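Long-range contacts in reticulocyte-binding protein 2a (Plasmodium vivax, PDB 4Z8N), which probably serves merozoite invasion by binding to the surface of red blood cells, reticulocytes in particular, through the alpha-helical erythrocyte-binding domain described here: residues 5-11 and 111-116; 29-33 and 260-265; 33-38 and 252-257; 203-208 and 283-288. All coordinates share one frame. Residues are numbered along the deposited sequence.

Contact 1. Residues 5-11 and 111-116; sequences LRYLDFS and YKNCVQ
Residues 5-11 begin as the tail of a 3-10 turn (L5, R6), pass through a loop and become extended at 9-11, while 111-115 form the last turn of helix 94-115, with V115 N bonded to Y111 O (2.9 Å) and Q116 N to K112 O (2.8 Å). The short axes of 9-11 and 111-115 cross at -80°, 9.9 Å apart at closest approach; the nearest CA atoms are those of F10 and K112, 7.4 Å apart.

Aromatic contacts centre on F10 (chi1 m), which points at the helix. K112, fully extended, lays CG over one face of the F10 ring in a CH-pi contact, 3.8 Å from the centroid and 21° off the normal. Y111 CD2 lies near the ring plane, 4.2 Å from F10 CZ.

The strand 9-11 pairs antiparallel with 17-19, F10 bonding to I18 through the backbone, so a small N-terminal hairpin is laid across the end of a helix whose C114 is disulfide-bonded to C70.

Apolar contacts complete the interface: L8 CD2 meets the edge of the Y111 ring at CE2 (3.8 Å), L5 CD2 lies 4.5 Å from Y111 CZ, and F10 CE2 lies 4.1 Å from V115 CG1. Among polar groups, Q116 NE2 approaches F10 CB (3.4 Å), yet no hydrogen bond joins the segments; D9 turns from the helix to a salt bridge with R269.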
# COMPACT_ATOMS: atom_id res chain seq x y z
N LEU A 5 3.51 2.07 -10.25
CA LEU A 5 3.97 1.83 -8.88
C LEU A 5 3.41 2.84 -7.89
O LEU A 5 3.59 2.70 -6.68
CB LEU A 5 5.50 1.84 -8.82
CG LEU A 5 6.21 0.69 -9.53
CD1 LEU A 5 7.65 0.58 -9.07
CD2 LEU A 5 5.47 -0.62 -9.31
N ARG A 6 2.74 3.87 -8.40
CA ARG A 6 2.10 4.86 -7.54
C ARG A 6 0.93 4.27 -6.76
O ARG A 6 0.52 4.82 -5.74
CB ARG A 6 1.62 6.05 -8.36
CG ARG A 6 2.73 7.01 -8.76
CD ARG A 6 2.17 8.28 -9.39
NE ARG A 6 1.46 8.01 -10.64
CZ ARG A 6 0.89 8.95 -11.38
NH1 ARG A 6 0.93 10.22 -11.00
NH2 ARG A 6 0.26 8.63 -12.50
N TYR A 7 0.39 3.14 -7.23
CA TYR A 7 -0.81 2.57 -6.62
C TYR A 7 -0.80 1.05 -6.53
O TYR A 7 -1.55 0.47 -5.75
CB TYR A 7 -2.05 3.02 -7.40
CG TYR A 7 -2.06 2.64 -8.87
CD1 TYR A 7 -2.53 1.39 -9.29
CD2 TYR A 7 -1.61 3.53 -9.84
CE1 TYR A 7 -2.54 1.05 -10.64
CE2 TYR A 7 -1.62 3.19 -11.18
CZ TYR A 7 -2.09 1.96 -11.58
OH TYR A 7 -2.09 1.63 -12.91
N LEU A 8 0.04 0.39 -7.33
CA LEU A 8 -0.05 -1.06 -7.44
C LEU A 8 0.58 -1.79 -6.26
O LEU A 8 1.79 -1.98 -6.20
CB LEU A 8 0.59 -1.54 -8.75
CG LEU A 8 0.38 -3.03 -9.02
CD1 LEU A 8 -1.10 -3.40 -8.98
CD2 LEU A 8 1.00 -3.44 -10.35
N ASP A 9 -0.27 -2.20 -5.33
CA ASP A 9 0.12 -3.08 -4.24
C ASP A 9 -0.77 -4.31 -4.30
O ASP A 9 -1.79 -4.30 -4.99
CB ASP A 9 -0.02 -2.38 -2.89
CG ASP A 9 0.93 -1.21 -2.74
OD1 ASP A 9 2.05 -1.27 -3.29
OD2 ASP A 9 0.56 -0.22 -2.07
N PHE A 10 -0.40 -5.37 -3.60
CA PHE A 10 -1.17 -6.61 -3.64
C PHE A 10 -1.63 -7.05 -2.26
O PHE A 10 -0.81 -7.35 -1.39
CB PHE A 10 -0.36 -7.72 -4.32
CG PHE A 10 0.10 -7.36 -5.70
CD1 PHE A 10 -0.78 -7.36 -6.76
CD2 PHE A 10 1.43 -7.02 -5.92
CE1 PHE A 10 -0.36 -7.02 -8.03
CE2 PHE A 10 1.86 -6.68 -7.19
CZ PHE A 10 0.97 -6.69 -8.25
N SER A 11 -2.94 -7.09 -2.06
CA SER A 11 -3.52 -7.60 -0.82
C SER A 11 -3.93 -9.05 -1.01
O SER A 11 -3.89 -9.57 -2.13
CB SER A 11 -4.71 -6.75 -0.40
OG SER A 11 -4.95 -6.87 1.00
N TYR A 111 3.31 -10.29 -13.30
CA TYR A 111 4.04 -9.32 -12.48
C TYR A 111 3.74 -9.53 -11.00
O TYR A 111 4.64 -9.50 -10.17
CB TYR A 111 3.69 -7.88 -12.89
CG TYR A 111 4.44 -6.83 -12.10
CD1 TYR A 111 5.82 -6.73 -12.17
CD2 TYR A 111 3.75 -5.92 -11.30
CE1 TYR A 111 6.51 -5.77 -11.45
CE2 TYR A 111 4.44 -4.95 -10.57
CZ TYR A 111 5.81 -4.88 -10.66
OH TYR A 111 6.50 -3.92 -9.95
N LYS A 112 2.46 -9.76 -10.69
CA LYS A 112 2.05 -10.03 -9.31
C LYS A 112 2.78 -11.23 -8.73
O LYS A 112 3.22 -11.21 -7.58
CB LYS A 112 0.54 -10.25 -9.24
CG LYS A 112 0.03 -10.63 -7.86
CD LYS A 112 -1.47 -10.85 -7.85
CE LYS A 112 -1.98 -11.16 -6.46
NZ LYS A 112 -3.46 -11.39 -6.44
N ASN A 113 2.92 -12.28 -9.53
CA ASN A 113 3.60 -13.50 -9.09
C ASN A 113 5.10 -13.29 -8.90
O ASN A 113 5.70 -13.85 -7.99
CB ASN A 113 3.35 -14.64 -10.07
CG ASN A 113 1.93 -15.17 -9.98
OD1 ASN A 113 1.28 -15.08 -8.94
ND2 ASN A 113 1.44 -15.73 -11.08
N CYS A 114 5.69 -12.48 -9.78
CA CYS A 114 7.10 -12.15 -9.68
C CYS A 114 7.36 -11.35 -8.40
O CYS A 114 8.38 -11.53 -7.74
CB CYS A 114 7.55 -11.36 -10.92
SG CYS A 114 9.27 -10.80 -10.90
N VAL A 115 6.42 -10.47 -8.07
CA VAL A 115 6.52 -9.64 -6.87
C VAL A 115 6.24 -10.45 -5.61
O VAL A 115 6.96 -10.33 -4.61
CB VAL A 115 5.55 -8.45 -6.95
CG1 VAL A 115 5.46 -7.72 -5.61
CG2 VAL A 115 5.97 -7.49 -8.06
N GLN A 116 5.21 -11.29 -5.65
CA GLN A 116 4.82 -12.08 -4.49
C GLN A 116 5.63 -13.37 -4.35
O GLN A 116 5.36 -14.17 -3.46
CB GLN A 116 3.33 -12.43 -4.56
CG GLN A 116 2.40 -11.30 -4.17
CD GLN A 116 0.95 -11.74 -4.14
OE1 GLN A 116 0.60 -12.77 -4.73
NE2 GLN A 116 0.11 -10.98 -3.46

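Contact 2. Residues 29-33 and 260-265; sequences NYFAE and YATYKF
Both segments are helical throughout, 29-33 within helix 26-37 and 260-265 within the long helix 246-297. Their short axes run at 125° between N-to-C directions and approach to 9.1 Å; the closest CA pair, Y30 and A261, is 5.1 Å apart. Y260 (chi1 t) leads the second segment and turns its ring edge to E33, whose OE1 lies 3.4 Å from Y260 CD2; the Y260 ring also stacks with Y158 of helix 149-162. A261 explains the tight approach: its methyl is directed at the other backbone, with CB 3.7 Å from Y30 CA and 4.0 Å from Y30 CB. One turn on, K264 is all-trans, so it reaches E33 (chi1 m, chi2 m) in a salt bridge; at 3.5 Å from K264 NZ to E33 OE2 the hydrogen bond is weak. K264 CD also lies 3.7 Å from N29 OD1, a buried oxygen without a polar partner in the model. F265 (chi1 t) comes last, with N29 ND2 near its ring plane, 4.2 Å from CD1. Close backbone approach over an alanine, flanked by larger side chains, is a familiar form of helix-helix packing, here joining an N-terminal helix to the long C-terminal helix of the erythrocyte-binding domain.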
# COMPACT_ATOMS: atom_id res chain seq x y z
N ASN A 29 9.10 -2.01 8.00
CA ASN A 29 8.80 -0.69 8.55
C ASN A 29 8.82 -0.74 10.07
O ASN A 29 9.33 0.16 10.73
CB ASN A 29 7.44 -0.21 8.05
CG ASN A 29 7.32 1.30 8.07
OD1 ASN A 29 7.38 1.92 9.13
ND2 ASN A 29 7.13 1.90 6.90
N TYR A 30 8.26 -1.82 10.61
CA TYR A 30 8.21 -2.03 12.05
C TYR A 30 9.61 -2.15 12.66
O TYR A 30 9.89 -1.57 13.71
CB TYR A 30 7.37 -3.28 12.37
CG TYR A 30 7.45 -3.74 13.80
CD1 TYR A 30 6.71 -3.11 14.80
CD2 TYR A 30 8.25 -4.82 14.17
CE1 TYR A 30 6.77 -3.52 16.11
CE2 TYR A 30 8.32 -5.24 15.48
CZ TYR A 30 7.58 -4.59 16.45
OH TYR A 30 7.64 -5.01 17.75
N PHE A 31 10.48 -2.90 11.99
CA PHE A 31 11.84 -3.10 12.49
C PHE A 31 12.62 -1.79 12.51
O PHE A 31 13.48 -1.59 13.37
CB PHE A 31 12.57 -4.15 11.64
CG PHE A 31 11.96 -5.52 11.72
CD1 PHE A 31 11.36 -5.96 12.88
CD2 PHE A 31 11.99 -6.37 10.62
CE1 PHE A 31 10.80 -7.23 12.96
CE2 PHE A 31 11.43 -7.63 10.69
CZ PHE A 31 10.83 -8.06 11.86
N ALA A 32 12.32 -0.91 11.56
CA ALA A 32 12.95 0.40 11.51
C ALA A 32 12.47 1.27 12.67
O ALA A 32 13.24 2.06 13.22
CB ALA A 32 12.67 1.08 10.18
N GLU A 33 11.20 1.13 13.03
CA GLU A 33 10.62 1.89 14.13
C GLU A 33 11.22 1.50 15.47
O GLU A 33 11.53 2.36 16.30
CB GLU A 33 9.10 1.71 14.17
CG GLU A 33 8.38 2.41 13.03
CD GLU A 33 8.64 3.90 13.01
OE1 GLU A 33 8.68 4.52 14.10
OE2 GLU A 33 8.82 4.46 11.91
N TYR A 260 1.88 2.18 14.72
CA TYR A 260 2.38 3.31 13.94
C TYR A 260 2.98 2.84 12.61
O TYR A 260 2.80 3.49 11.58
CB TYR A 260 3.42 4.11 14.72
CG TYR A 260 4.03 5.22 13.88
CD1 TYR A 260 3.28 6.32 13.50
CD2 TYR A 260 5.36 5.15 13.46
CE1 TYR A 260 3.83 7.33 12.73
CE2 TYR A 260 5.92 6.16 12.70
CZ TYR A 260 5.14 7.25 12.33
OH TYR A 260 5.69 8.25 11.56
N ALA A 261 3.67 1.70 12.64
CA ALA A 261 4.26 1.15 11.42
C ALA A 261 3.18 0.82 10.40
O ALA A 261 3.35 1.03 9.20
CB ALA A 261 5.09 -0.08 11.74
N THR A 262 2.06 0.29 10.89
CA THR A 262 0.90 -0.01 10.05
C THR A 262 0.32 1.26 9.44
O THR A 262 0.02 1.31 8.25
CB THR A 262 -0.19 -0.74 10.85
OG1 THR A 262 0.32 -2.00 11.30
CG2 THR A 262 -1.43 -0.98 10.00
N TYR A 263 0.18 2.28 10.27
CA TYR A 263 -0.30 3.59 9.83
C TYR A 263 0.63 4.19 8.78
O TYR A 263 0.19 4.63 7.72
CB TYR A 263 -0.43 4.53 11.03
CG TYR A 263 -0.65 5.98 10.68
CD1 TYR A 263 -1.93 6.46 10.41
CD2 TYR A 263 0.41 6.88 10.63
CE1 TYR A 263 -2.13 7.79 10.09
CE2 TYR A 263 0.21 8.20 10.31
CZ TYR A 263 -1.06 8.66 10.04
OH TYR A 263 -1.26 9.98 9.73
N LYS A 264 1.93 4.20 9.08
CA LYS A 264 2.92 4.82 8.20
C LYS A 264 3.06 4.09 6.87
O LYS A 264 3.18 4.71 5.82
CB LYS A 264 4.27 4.89 8.92
CG LYS A 264 5.38 5.52 8.09
CD LYS A 264 6.70 5.50 8.86
CE LYS A 264 7.84 6.05 8.03
NZ LYS A 264 9.13 5.99 8.78
N PHE A 265 3.06 2.76 6.93
CA PHE A 265 3.22 1.92 5.74
C PHE A 265 2.13 2.22 4.71
O PHE A 265 2.41 2.28 3.51
CB PHE A 265 3.18 0.44 6.15
CG PHE A 265 3.49 -0.51 5.03
CD1 PHE A 265 4.77 -0.61 4.51
CD2 PHE A 265 2.50 -1.33 4.51
CE1 PHE A 265 5.06 -1.50 3.49
CE2 PHE A 265 2.79 -2.22 3.49
CZ PHE A 265 4.07 -2.30 2.98

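Contact 3. Residues 33-38 and 252-257; sequences EIKYYI and LYFDSA
This is a buried, mainly apolar and aromatic helix-helix contact, joining the end of helix 26-37 to the early part of helix 246-297. The short axes of 33-37 and 252-257 make 131° between N-to-C directions and come within 10.4 Å. E33 and A257 have the nearest CA atoms, 6.1 Å apart, and I38 is the first residue to leave helical phi/psi.

Y37 (chi1 t) points across the interface. Its CE1 sits over one face of the Y253 ring, 3.5 Å from Y253 CG; the centroids are 4.9 Å apart and the planes inclined at 47°, an oblique aromatic pair. Farther along, Y37 OH is 3.7 Å from S256 CB, and Y37 CD2 is 4.2 Å from A257 CB. I34 (chi1 m, chi2 m) brings CD1 to A257 CB (3.7 Å) and to F254 CD1 (3.9 Å), while I38 CG2 lies 4.2 Å from Y253 CD2. F254 also meets Y134 edge-to-face.

Several polar groups are bonded within their own segment or beyond the pair: S256 OG to L252 O (2.8 Å), Y36 OH to E33 OE1 at a very short 2.3 Å, and Y253 OH to H41. With no hydrogen bond crossing between the segments, their direct association rests on side-chain shape and nonpolar contact, Y253 giving its ring to Y37 and its hydroxyl to H41.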
# COMPACT_ATOMS: atom_id res chain seq x y z
N GLU A 33 11.20 1.13 13.03
CA GLU A 33 10.62 1.89 14.13
C GLU A 33 11.22 1.50 15.47
O GLU A 33 11.53 2.36 16.30
CB GLU A 33 9.10 1.71 14.17
CG GLU A 33 8.38 2.41 13.03
CD GLU A 33 8.64 3.90 13.01
OE1 GLU A 33 8.68 4.52 14.10
OE2 GLU A 33 8.82 4.46 11.91
N ILE A 34 11.37 0.19 15.69
CA ILE A 34 11.97 -0.32 16.92
C ILE A 34 13.39 0.21 17.08
O ILE A 34 13.83 0.50 18.20
CB ILE A 34 11.98 -1.87 16.93
CG1 ILE A 34 10.56 -2.41 17.01
CG2 ILE A 34 12.79 -2.40 18.11
CD1 ILE A 34 9.83 -2.02 18.28
N LYS A 35 14.09 0.36 15.96
CA LYS A 35 15.49 0.78 15.97
C LYS A 35 15.72 2.07 16.75
O LYS A 35 16.65 2.14 17.55
CB LYS A 35 15.99 0.95 14.53
CG LYS A 35 17.45 1.37 14.44
CD LYS A 35 17.92 1.41 13.00
CE LYS A 35 18.52 0.08 12.58
NZ LYS A 35 19.98 0.01 12.90
N TYR A 36 14.89 3.08 16.55
CA TYR A 36 15.07 4.33 17.30
C TYR A 36 14.09 4.45 18.46
O TYR A 36 14.13 5.41 19.23
CB TYR A 36 14.97 5.54 16.37
CG TYR A 36 13.62 5.78 15.73
CD1 TYR A 36 12.68 6.60 16.34
CD2 TYR A 36 13.30 5.21 14.51
CE1 TYR A 36 11.45 6.83 15.76
CE2 TYR A 36 12.07 5.44 13.91
CZ TYR A 36 11.15 6.25 14.55
OH TYR A 36 9.92 6.48 13.96
N TYR A 37 13.21 3.46 18.60
CA TYR A 37 12.31 3.39 19.75
C TYR A 37 13.11 3.18 21.04
O TYR A 37 12.89 3.87 22.03
CB TYR A 37 11.29 2.26 19.56
CG TYR A 37 10.07 2.36 20.45
CD1 TYR A 37 10.16 2.16 21.83
CD2 TYR A 37 8.82 2.64 19.91
CE1 TYR A 37 9.04 2.25 22.64
CE2 TYR A 37 7.70 2.73 20.72
CZ TYR A 37 7.82 2.53 22.08
OH TYR A 37 6.70 2.62 22.89
N ILE A 38 14.04 2.23 21.00
CA ILE A 38 14.79 1.82 22.19
C ILE A 38 16.15 2.50 22.31
O ILE A 38 17.07 1.97 22.95
CB ILE A 38 15.01 0.29 22.19
CG1 ILE A 38 15.77 -0.13 20.93
CG2 ILE A 38 13.68 -0.43 22.28
CD1 ILE A 38 16.15 -1.60 20.91
N LEU A 252 3.97 -3.32 25.40
CA LEU A 252 3.60 -1.92 25.24
C LEU A 252 4.43 -1.29 24.13
O LEU A 252 3.91 -0.58 23.27
CB LEU A 252 3.77 -1.16 26.55
CG LEU A 252 2.61 -1.22 27.55
CD1 LEU A 252 2.91 -0.38 28.78
CD2 LEU A 252 1.31 -0.76 26.89
N TYR A 253 5.74 -1.55 24.16
CA TYR A 253 6.64 -1.08 23.12
C TYR A 253 6.23 -1.60 21.75
O TYR A 253 6.06 -0.83 20.80
CB TYR A 253 8.09 -1.51 23.41
CG TYR A 253 8.82 -0.73 24.47
CD1 TYR A 253 8.15 0.12 25.34
CD2 TYR A 253 10.21 -0.83 24.60
CE1 TYR A 253 8.84 0.84 26.31
CE2 TYR A 253 10.90 -0.12 25.56
CZ TYR A 253 10.21 0.71 26.42
OH TYR A 253 10.91 1.42 27.37
N PHE A 254 6.05 -2.91 21.66
CA PHE A 254 5.81 -3.58 20.39
C PHE A 254 4.45 -3.22 19.80
O PHE A 254 4.32 -3.03 18.59
CB PHE A 254 5.93 -5.09 20.55
CG PHE A 254 7.31 -5.56 20.91
CD1 PHE A 254 8.41 -4.72 20.77
CD2 PHE A 254 7.52 -6.84 21.39
CE1 PHE A 254 9.68 -5.15 21.10
CE2 PHE A 254 8.79 -7.28 21.73
CZ PHE A 254 9.87 -6.43 21.58
N ASP A 255 3.43 -3.13 20.65
CA ASP A 255 2.09 -2.75 20.20
C ASP A 255 2.09 -1.34 19.63
O ASP A 255 1.48 -1.08 18.59
CB ASP A 255 1.09 -2.86 21.35
CG ASP A 255 0.71 -4.29 21.66
OD1 ASP A 255 1.33 -5.21 21.09
OD2 ASP A 255 -0.20 -4.50 22.49
N SER A 256 2.78 -0.43 20.31
CA SER A 256 2.87 0.97 19.88
C SER A 256 3.54 1.09 18.52
O SER A 256 3.02 1.76 17.62
CB SER A 256 3.63 1.80 20.91
OG SER A 256 2.97 1.78 22.16
N ALA A 257 4.70 0.46 18.39
CA ALA A 257 5.48 0.54 17.16
C ALA A 257 4.75 -0.12 16.00
O ALA A 257 4.81 0.36 14.87
CB ALA A 257 6.84 -0.10 17.36

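Contact 4. Residues 203-208 and 283-288; sequences AINFLQ and LLANLY
Segments 203-208 and 283-288 are both regular helix, held by i to i+4 bonds such as L207 N to A203 O and L287 N to L283 O (each 2.8 Å). They run nearly antiparallel, with 156° between N-to-C directions, a signed crossing angle of -156° and a closest axis approach of 9.8 Å. I204 and L287 set the register, their CA atoms 6.2 Å apart.

L207 (chi1 t, chi2 p) points at the opposite helix and fits among three leucines: its CD2 is 3.6 Å from L283 CG, 3.7 Å from L284 CB and 3.6 Å from L287 CD1. One turn earlier, I204 (chi1 m, chi2 t) places CG1 3.6 Å from L287 CB, and its CG2 reaches L284 CD1 (4.1 Å) and Y288 CE1 (3.6 Å). A203 CB touches L287 CD2 at 3.9 Å.

These nearly antiparallel helices, packed through leucine and isoleucine side chains, belong to the helical bundle of the Rh5 coiled-coil domain, and the contact joins helix 199-237 to the far part of helix 246-297. Neighbouring helices extend the core: M188 of helix 168-194 touches I204, and E85 of helix 71-85 touches both L207 and L283.

Beside these, the side chain of Q208 (chi1 m, chi2 t) lies next to Y288 (chi1 m); Q208 CG is 4.2 Å from L284 CD1.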
# COMPACT_ATOMS: atom_id res chain seq x y z
N ALA A 203 -11.95 1.50 -24.28
CA ALA A 203 -11.00 2.22 -23.43
C ALA A 203 -11.65 2.78 -22.16
O ALA A 203 -11.06 2.76 -21.09
CB ALA A 203 -10.33 3.34 -24.23
N ILE A 204 -12.87 3.30 -22.31
CA ILE A 204 -13.65 3.87 -21.21
C ILE A 204 -13.92 2.80 -20.16
O ILE A 204 -13.67 2.97 -18.96
CB ILE A 204 -14.98 4.43 -21.74
CG1 ILE A 204 -14.73 5.70 -22.55
CG2 ILE A 204 -15.95 4.72 -20.63
CD1 ILE A 204 -15.99 6.28 -23.15
N ASN A 205 -14.48 1.71 -20.65
CA ASN A 205 -14.60 0.43 -20.00
C ASN A 205 -13.36 -0.09 -19.28
O ASN A 205 -13.47 -0.51 -18.14
CB ASN A 205 -15.05 -0.51 -21.09
CG ASN A 205 -16.54 -0.60 -21.20
OD1 ASN A 205 -17.11 -1.48 -20.58
ND2 ASN A 205 -17.20 0.50 -21.68
N PHE A 206 -12.19 -0.05 -19.91
CA PHE A 206 -10.94 -0.43 -19.24
C PHE A 206 -10.49 0.56 -18.16
O PHE A 206 -10.06 0.17 -17.06
CB PHE A 206 -9.84 -0.58 -20.28
CG PHE A 206 -8.47 -0.74 -19.69
CD1 PHE A 206 -8.08 -1.94 -19.12
CD2 PHE A 206 -7.56 0.31 -19.74
CE1 PHE A 206 -6.82 -2.09 -18.60
CE2 PHE A 206 -6.30 0.16 -19.21
CZ PHE A 206 -5.93 -1.04 -18.64
N LEU A 207 -10.55 1.85 -18.49
CA LEU A 207 -10.13 2.92 -17.58
C LEU A 207 -11.02 3.03 -16.34
O LEU A 207 -10.51 3.14 -15.23
CB LEU A 207 -10.12 4.25 -18.33
CG LEU A 207 -9.47 5.42 -17.59
CD1 LEU A 207 -8.14 5.02 -16.99
CD2 LEU A 207 -9.29 6.57 -18.54
N GLN A 208 -12.33 2.82 -16.51
CA GLN A 208 -13.27 2.71 -15.40
C GLN A 208 -12.92 1.55 -14.50
O GLN A 208 -12.99 1.65 -13.32
CB GLN A 208 -14.72 2.57 -15.85
CG GLN A 208 -15.39 3.83 -16.32
CD GLN A 208 -16.74 3.62 -16.98
OE1 GLN A 208 -17.41 4.56 -17.29
NE2 GLN A 208 -17.11 2.41 -17.20
N LEU A 283 -8.05 11.57 -18.19
CA LEU A 283 -8.14 10.78 -19.41
C LEU A 283 -9.56 10.28 -19.65
O LEU A 283 -10.05 10.31 -20.78
CB LEU A 283 -7.17 9.60 -19.37
CG LEU A 283 -7.20 8.65 -20.57
CD1 LEU A 283 -7.00 9.40 -21.88
CD2 LEU A 283 -6.15 7.56 -20.41
N LEU A 284 -10.21 9.84 -18.58
CA LEU A 284 -11.57 9.32 -18.67
C LEU A 284 -12.54 10.39 -19.15
O LEU A 284 -13.41 10.11 -19.98
CB LEU A 284 -12.03 8.78 -17.31
CG LEU A 284 -13.45 8.19 -17.30
CD1 LEU A 284 -13.55 7.01 -18.25
CD2 LEU A 284 -13.86 7.79 -15.89
N ALA A 285 -12.39 11.60 -18.64
CA ALA A 285 -13.25 12.71 -19.05
C ALA A 285 -13.07 13.00 -20.53
O ALA A 285 -14.04 13.29 -21.24
CB ALA A 285 -12.96 13.95 -18.22
N ASN A 286 -11.83 12.93 -21.00
CA ASN A 286 -11.53 13.11 -22.41
C ASN A 286 -12.12 11.98 -23.26
O ASN A 286 -12.61 12.22 -24.36
CB ASN A 286 -10.02 13.19 -22.64
CG ASN A 286 -9.44 14.51 -22.17
OD1 ASN A 286 -10.08 15.55 -22.26
ND2 ASN A 286 -8.20 14.47 -21.68
N LEU A 287 -12.07 10.76 -22.73
CA LEU A 287 -12.64 9.60 -23.40
C LEU A 287 -14.16 9.74 -23.53
O LEU A 287 -14.72 9.41 -24.57
CB LEU A 287 -12.29 8.32 -22.64
CG LEU A 287 -10.92 7.72 -22.94
CD1 LEU A 287 -10.58 6.63 -21.94
CD2 LEU A 287 -10.88 7.15 -24.35
N TYR A 288 -14.80 10.23 -22.48
CA TYR A 288 -16.24 10.49 -22.51
C TYR A 288 -16.59 11.50 -23.61
O TYR A 288 -17.54 11.30 -24.36
CB TYR A 288 -16.73 11.02 -21.17
CG TYR A 288 -16.92 9.96 -20.09
CD1 TYR A 288 -17.34 8.68 -20.40
CD2 TYR A 288 -16.67 10.27 -18.76
CE1 TYR A 288 -17.52 7.72 -19.42
CE2 TYR A 288 -16.85 9.32 -17.77
CZ TYR A 288 -17.27 8.05 -18.10
OH TYR A 288 -17.43 7.11 -17.10

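Helix 246-297 links contacts 2, 3 and 4. Contacts 2 and 3 are successive parts of one interface with helix 26-37: their centres are 9 Å apart, they share E33, and Y30 CE1 packs 3.6 Å from A257 CB. Contact 4 lies on the opposite side of the chain's centre, with its centre 36 Å from that of contact 2 and 45 Å from that of contact 3, so the long helix takes part in contacts on both sides of the centre. Contact 1 is nearer the middle, its centre 19 Å from contact 2 and 23 Å from contact 4. Within it, the Q116 side chain is about 9 Å from that of E120, a calcium-binding residue whose ion is absent here.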